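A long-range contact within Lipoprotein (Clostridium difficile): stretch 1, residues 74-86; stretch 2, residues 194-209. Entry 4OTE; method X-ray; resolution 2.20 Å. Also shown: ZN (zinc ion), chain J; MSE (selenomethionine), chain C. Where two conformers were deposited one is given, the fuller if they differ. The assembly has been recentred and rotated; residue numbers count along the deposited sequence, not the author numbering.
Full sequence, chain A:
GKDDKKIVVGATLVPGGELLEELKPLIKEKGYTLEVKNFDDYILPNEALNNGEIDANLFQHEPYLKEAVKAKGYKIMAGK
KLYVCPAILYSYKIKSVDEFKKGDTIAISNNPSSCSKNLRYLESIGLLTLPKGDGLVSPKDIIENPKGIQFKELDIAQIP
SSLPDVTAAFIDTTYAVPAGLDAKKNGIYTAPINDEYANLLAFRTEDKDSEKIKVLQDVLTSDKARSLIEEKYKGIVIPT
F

Stretch 1 74-86: YKIMAGKKLYVCP
Stretch 2 (194-209) NDEYANLLAFRTEDKD

Residues 76-84 form a strand that pairs antiparallel with the strand around 199-204, at least 110 residues away in sequence. The axes approach to 4.5 Å with 148° between their directions, and the contact buries 1052 Å², both sides summed. Ile76 lies opposite Arg204 (CA to CA 4.2 Å), Ala78 opposite Ala202 (4.7 Å between CA atoms), and Tyr83 opposite Asn199 (5.5 Å between CA atoms).

At the first end, Thr205 N donates to Lys75 O at 3.1 Å. Met77, modelled as selenomethionine, pairs with Phe203 through two bonds: Phe203 N to Met77 O at 3.1 Å, and a weak one from Met77 N to Phe203 O at 2.8 Å, bent to 126°. Gly79 N then donates to Leu201 O at 2.8 Å. Beyond it the ladder loosens, and a water fills the gap, donating to Lys80 O at 2.7 Å and accepting from Leu201 N at 2.8 Å. The backbone turns at Leu82 (phi/psi -113/-54), and Asn199 O receives Leu82 N at 3.0 Å and, weakly, Tyr83 N at 3.5 Å. Asn199 N returns a bond to Tyr83 O at 2.6 Å.

Met77 has the largest covered area, 121 Å². Extended at -150/147, with chi1 and chi2 both t and chi3 at 127°, its long, flexible side chain shares a sheet face with Phe203. SE lies 3.8 Å from Phe203 CE1, oblique to the ring, and CE reaches Lys208 CD at 3.5 Å, so an apolar methyl packs on the aliphatic part of a lysine. Phe203, chi1 p at 40° and chi2 82°, swings its ring back over the partner strand, where Met77 O lies over one face. Gly79 makes room for it: Gly79 CA is 3.8 Å from Phe203 CE2, and an ideal CB would stand 3.0 Å from that same CE2 and 3.1 Å from Leu201 O, both tight.

Lys81 covers 86 Å² differently. With chi angles m, t, t, m it lays its aliphatic chain along the other stretch: CB meets Ala198 CB at 3.7 Å, CD comes within 3.3 Å of Asp195 O, and NZ makes a weak hydrogen bond to Asp195 O at 3.4 Å. A lysine suits this partly exposed border, combining apolar cover with a polar tip.

Asn199, at -67/155 with chi1 m, is buried and adds 82 Å². Its CB sits 3.4 Å from Tyr83 CE1; Tyr83 takes chi1 p at 48°, bringing the end of its side chain nearer the partner.

Small and branched residues complete the packing. Ala78 CB touches Leu200 CD1 at 3.7 Å, with Leu200 p,p; Val84, chi1 t, brings CG2 to 4.2 Å from Ala198 CB. Near Val84, a water accepts from Cys85 N at 2.8 Å and donates to Tyr197 O at 2.7 Å and to O of the bound selenomethionine at 2.8 Å, linking both stretches to the ligand.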

# COMPACT_ATOMS: atom_id res chain seq x y z
N TYR A 74 7.88 -17.17 6.22
CA TYR A 74 7.25 -16.66 7.44
C TYR A 74 6.02 -17.50 7.75
O TYR A 74 5.30 -17.90 6.85
CB TYR A 74 6.81 -15.21 7.28
CG TYR A 74 7.90 -14.21 6.99
CD1 TYR A 74 9.10 -14.22 7.69
CD2 TYR A 74 7.72 -13.23 6.01
CE1 TYR A 74 10.09 -13.29 7.42
CE2 TYR A 74 8.70 -12.30 5.74
CZ TYR A 74 9.88 -12.34 6.45
OH TYR A 74 10.85 -11.41 6.17
N LYS A 75 5.78 -17.74 9.04
CA LYS A 75 4.58 -18.42 9.49
C LYS A 75 3.54 -17.38 9.90
O LYS A 75 3.11 -17.33 11.05
CB LYS A 75 4.91 -19.38 10.63
CG LYS A 75 5.93 -20.45 10.24
CD LYS A 75 6.17 -21.44 11.36
N ILE A 76 3.14 -16.56 8.93
CA ILE A 76 2.22 -15.44 9.16
C ILE A 76 1.01 -15.51 8.25
O ILE A 76 0.98 -16.27 7.29
CB ILE A 76 2.93 -14.08 9.00
CG1 ILE A 76 3.43 -13.88 7.56
CG2 ILE A 76 4.08 -13.97 9.99
CD1 ILE A 76 4.15 -12.58 7.34
N MSE A 77 0.02 -14.69 8.56
CA MSE A 77 -1.33 -14.84 8.02
C MSE A 77 -2.02 -13.51 7.88
O MSE A 77 -1.81 -12.62 8.69
CB MSE A 77 -2.01 -15.64 9.11
CG MSE A 77 -3.12 -16.52 8.61
SE MSE A 77 -4.04 -17.13 10.24
CE MSE A 77 -5.82 -16.54 9.63
N ALA A 78 -2.86 -13.38 6.86
CA ALA A 78 -3.66 -12.16 6.66
C ALA A 78 -4.99 -12.23 7.42
O ALA A 78 -5.65 -13.27 7.42
CB ALA A 78 -3.92 -11.95 5.17
N GLY A 79 -5.37 -11.13 8.05
CA GLY A 79 -6.65 -11.03 8.75
C GLY A 79 -7.75 -10.52 7.84
O GLY A 79 -7.69 -10.69 6.62
N LYS A 80 -8.76 -9.89 8.42
CA LYS A 80 -9.87 -9.30 7.66
C LYS A 80 -9.42 -8.09 6.84
O LYS A 80 -8.55 -7.32 7.26
CB LYS A 80 -10.98 -8.85 8.62
CG LYS A 80 -11.61 -9.99 9.41
CD LYS A 80 -12.62 -9.47 10.43
CE LYS A 80 -13.30 -10.62 11.15
NZ LYS A 80 -14.10 -10.16 12.32
N LYS A 81 -10.03 -7.91 5.66
CA LYS A 81 -9.78 -6.75 4.81
C LYS A 81 -10.23 -5.46 5.52
O LYS A 81 -11.33 -5.42 6.07
CB LYS A 81 -10.54 -6.86 3.49
CG LYS A 81 -10.17 -8.05 2.61
CD LYS A 81 -10.98 -7.98 1.32
CE LYS A 81 -10.96 -9.28 0.52
NZ LYS A 81 -9.60 -9.85 0.34
N LEU A 82 -9.39 -4.43 5.50
CA LEU A 82 -9.70 -3.19 6.23
C LEU A 82 -9.95 -2.00 5.30
O LEU A 82 -10.98 -1.35 5.39
CB LEU A 82 -8.58 -2.85 7.21
CG LEU A 82 -8.25 -3.96 8.21
CD1 LEU A 82 -7.10 -3.53 9.10
CD2 LEU A 82 -9.47 -4.32 9.05
N TYR A 83 -8.99 -1.74 4.42
CA TYR A 83 -9.08 -0.60 3.52
C TYR A 83 -8.15 -0.77 2.32
O TYR A 83 -7.11 -1.43 2.42
CB TYR A 83 -8.74 0.70 4.25
CG TYR A 83 -7.47 0.61 5.07
CD1 TYR A 83 -6.22 0.73 4.46
CD2 TYR A 83 -7.52 0.42 6.44
CE1 TYR A 83 -5.05 0.65 5.21
CE2 TYR A 83 -6.35 0.34 7.20
CZ TYR A 83 -5.13 0.45 6.58
OH TYR A 83 -3.98 0.37 7.33
N VAL A 84 -8.54 -0.17 1.20
CA VAL A 84 -7.74 -0.17 -0.01
C VAL A 84 -7.03 1.16 -0.14
O VAL A 84 -7.56 2.20 0.27
CB VAL A 84 -8.62 -0.39 -1.26
CG1 VAL A 84 -7.75 -0.73 -2.45
CG2 VAL A 84 -9.63 -1.51 -1.02
N CYS A 85 -5.83 1.13 -0.71
CA CYS A 85 -5.03 2.31 -0.95
C CYS A 85 -4.65 2.30 -2.43
O CYS A 85 -3.53 1.92 -2.78
CB CYS A 85 -3.76 2.29 -0.08
SG CYS A 85 -4.06 2.24 1.71
N PRO A 86 -5.59 2.70 -3.31
CA PRO A 86 -5.33 2.63 -4.74
C PRO A 86 -4.06 3.38 -5.12
O PRO A 86 -3.81 4.47 -4.59
CB PRO A 86 -6.55 3.33 -5.36
CG PRO A 86 -7.62 3.26 -4.33
CD PRO A 86 -6.92 3.28 -3.01
N ASN A 194 -10.04 -2.29 -5.77
CA ASN A 194 -9.94 -3.74 -5.86
C ASN A 194 -9.61 -4.28 -4.48
O ASN A 194 -8.49 -4.12 -4.02
CB ASN A 194 -8.86 -4.12 -6.88
CG ASN A 194 -8.81 -5.61 -7.17
OD1 ASN A 194 -9.39 -6.42 -6.45
ND2 ASN A 194 -8.10 -5.97 -8.23
N ASP A 195 -10.59 -4.92 -3.82
CA ASP A 195 -10.41 -5.35 -2.43
C ASP A 195 -9.43 -6.51 -2.27
O ASP A 195 -9.07 -6.87 -1.15
CB ASP A 195 -11.76 -5.66 -1.76
CG ASP A 195 -12.43 -6.91 -2.29
OD1 ASP A 195 -11.92 -7.51 -3.26
OD2 ASP A 195 -13.48 -7.30 -1.74
N GLU A 196 -9.00 -7.10 -3.38
CA GLU A 196 -7.90 -8.06 -3.38
C GLU A 196 -6.64 -7.42 -2.79
O GLU A 196 -5.83 -8.10 -2.17
CB GLU A 196 -7.63 -8.56 -4.80
CG GLU A 196 -6.66 -9.74 -4.88
CD GLU A 196 -6.43 -10.23 -6.30
OE1 GLU A 196 -7.35 -10.10 -7.14
OE2 GLU A 196 -5.33 -10.75 -6.58
N TYR A 197 -6.49 -6.11 -2.99
CA TYR A 197 -5.35 -5.36 -2.48
C TYR A 197 -5.68 -4.55 -1.22
O TYR A 197 -4.99 -3.59 -0.89
CB TYR A 197 -4.81 -4.45 -3.59
CG TYR A 197 -4.39 -5.22 -4.82
CD1 TYR A 197 -3.44 -6.22 -4.73
CD2 TYR A 197 -4.95 -4.95 -6.07
CE1 TYR A 197 -3.05 -6.94 -5.84
CE2 TYR A 197 -4.57 -5.66 -7.19
CZ TYR A 197 -3.62 -6.66 -7.07
OH TYR A 197 -3.22 -7.38 -8.17
N ALA A 198 -6.73 -4.96 -0.50
CA ALA A 198 -7.07 -4.32 0.76
C ALA A 198 -5.96 -4.56 1.78
O ALA A 198 -5.55 -5.70 1.99
CB ALA A 198 -8.40 -4.85 1.28
N ASN A 199 -5.46 -3.49 2.38
CA ASN A 199 -4.52 -3.61 3.48
C ASN A 199 -5.23 -4.22 4.67
O ASN A 199 -6.46 -4.11 4.80
CB ASN A 199 -3.92 -2.26 3.87
CG ASN A 199 -3.00 -1.70 2.80
OD1 ASN A 199 -3.14 -2.01 1.61
ND2 ASN A 199 -2.06 -0.86 3.21
N LEU A 200 -4.47 -4.88 5.54
CA LEU A 200 -5.06 -5.64 6.63
C LEU A 200 -4.04 -5.92 7.73
O LEU A 200 -2.83 -5.76 7.53
CB LEU A 200 -5.66 -6.95 6.10
CG LEU A 200 -4.96 -7.66 4.94
CD1 LEU A 200 -3.62 -8.24 5.36
CD2 LEU A 200 -5.85 -8.74 4.35
N LEU A 201 -4.55 -6.32 8.88
CA LEU A 201 -3.71 -6.76 9.98
C LEU A 201 -3.14 -8.13 9.61
O LEU A 201 -3.84 -8.97 9.06
CB LEU A 201 -4.52 -6.84 11.27
CG LEU A 201 -3.71 -6.92 12.56
CD1 LEU A 201 -3.14 -5.55 12.92
CD2 LEU A 201 -4.58 -7.45 13.70
N ALA A 202 -1.85 -8.31 9.90
CA ALA A 202 -1.20 -9.60 9.72
C ALA A 202 -0.64 -10.06 11.06
O ALA A 202 -0.25 -9.24 11.89
CB ALA A 202 -0.09 -9.51 8.69
N PHE A 203 -0.62 -11.37 11.27
CA PHE A 203 -0.20 -11.93 12.55
C PHE A 203 0.28 -13.35 12.35
O PHE A 203 0.03 -13.96 11.31
CB PHE A 203 -1.35 -11.88 13.56
CG PHE A 203 -2.68 -12.22 12.97
CD1 PHE A 203 -3.07 -13.54 12.80
CD2 PHE A 203 -3.56 -11.22 12.57
CE1 PHE A 203 -4.30 -13.86 12.25
CE2 PHE A 203 -4.79 -11.52 12.02
CZ PHE A 203 -5.16 -12.85 11.86
N ARG A 204 1.00 -13.87 13.34
CA ARG A 204 1.48 -15.25 13.28
C ARG A 204 0.28 -16.19 13.29
O ARG A 204 -0.68 -15.99 14.04
CB ARG A 204 2.42 -15.56 14.44
CG ARG A 204 3.75 -14.82 14.38
CD ARG A 204 4.64 -15.17 15.56
NE ARG A 204 4.05 -14.77 16.83
CZ ARG A 204 4.11 -13.55 17.36
NH1 ARG A 204 4.75 -12.56 16.74
NH2 ARG A 204 3.52 -13.31 18.53
N THR A 205 0.35 -17.22 12.45
CA THR A 205 -0.71 -18.23 12.36
C THR A 205 -1.04 -18.83 13.73
O THR A 205 -2.21 -19.13 14.00
CB THR A 205 -0.31 -19.35 11.38
OG1 THR A 205 0.03 -18.77 10.11
CG2 THR A 205 -1.45 -20.35 11.20
N GLU A 206 -0.03 -18.99 14.59
CA GLU A 206 -0.24 -19.50 15.96
C GLU A 206 -1.23 -18.66 16.78
O GLU A 206 -1.94 -19.19 17.63
CB GLU A 206 1.09 -19.63 16.72
CG GLU A 206 1.87 -18.32 16.86
CD GLU A 206 3.05 -18.42 17.82
OE1 GLU A 206 3.66 -19.50 17.92
OE2 GLU A 206 3.36 -17.39 18.48
N ASP A 207 -1.28 -17.35 16.52
CA ASP A 207 -2.11 -16.42 17.30
C ASP A 207 -3.45 -16.09 16.62
O ASP A 207 -4.10 -15.10 16.97
CB ASP A 207 -1.33 -15.13 17.56
CG ASP A 207 -0.02 -15.38 18.29
OD1 ASP A 207 -0.02 -16.15 19.28
OD2 ASP A 207 1.00 -14.79 17.89
N LYS A 208 -3.87 -16.94 15.68
CA LYS A 208 -5.10 -16.73 14.91
C LYS A 208 -6.34 -16.50 15.78
O LYS A 208 -7.14 -15.63 15.48
CB LYS A 208 -5.34 -17.94 13.99
CG LYS A 208 -6.62 -17.87 13.17
CD LYS A 208 -6.68 -18.93 12.07
CE LYS A 208 -7.44 -20.19 12.49
NZ LYS A 208 -6.57 -21.22 13.10
N ASP A 209 -6.48 -17.28 16.85
CA ASP A 209 -7.65 -17.21 17.72
C ASP A 209 -7.38 -16.51 19.06
O ASP A 209 -8.20 -16.60 19.97
CB ASP A 209 -8.20 -18.63 17.97
CG ASP A 209 -8.71 -19.31 16.70
OD1 ASP A 209 -9.08 -18.61 15.73
OD2 ASP A 209 -8.74 -20.57 16.67
ZN ZN J . 4.79 -16.66 20.31
N MSE C . -0.37 0.71 1.18
CA MSE C . 0.27 -0.12 0.11
C MSE C . -0.71 -0.31 -0.99
O MSE C . -1.82 -0.80 -0.77
OXT MSE C . -0.39 0.01 -2.14
CB MSE C . 0.72 -1.49 0.61
CG MSE C . 1.51 -2.26 -0.45
SE MSE C . 1.91 -4.09 0.15
CE MSE C . 3.27 -3.62 1.48
O HOH W 1 2.94 -19.00 13.65
O HOH W 2 -7.25 -6.90 9.56
O HOH W 3 -4.46 -1.09 -1.65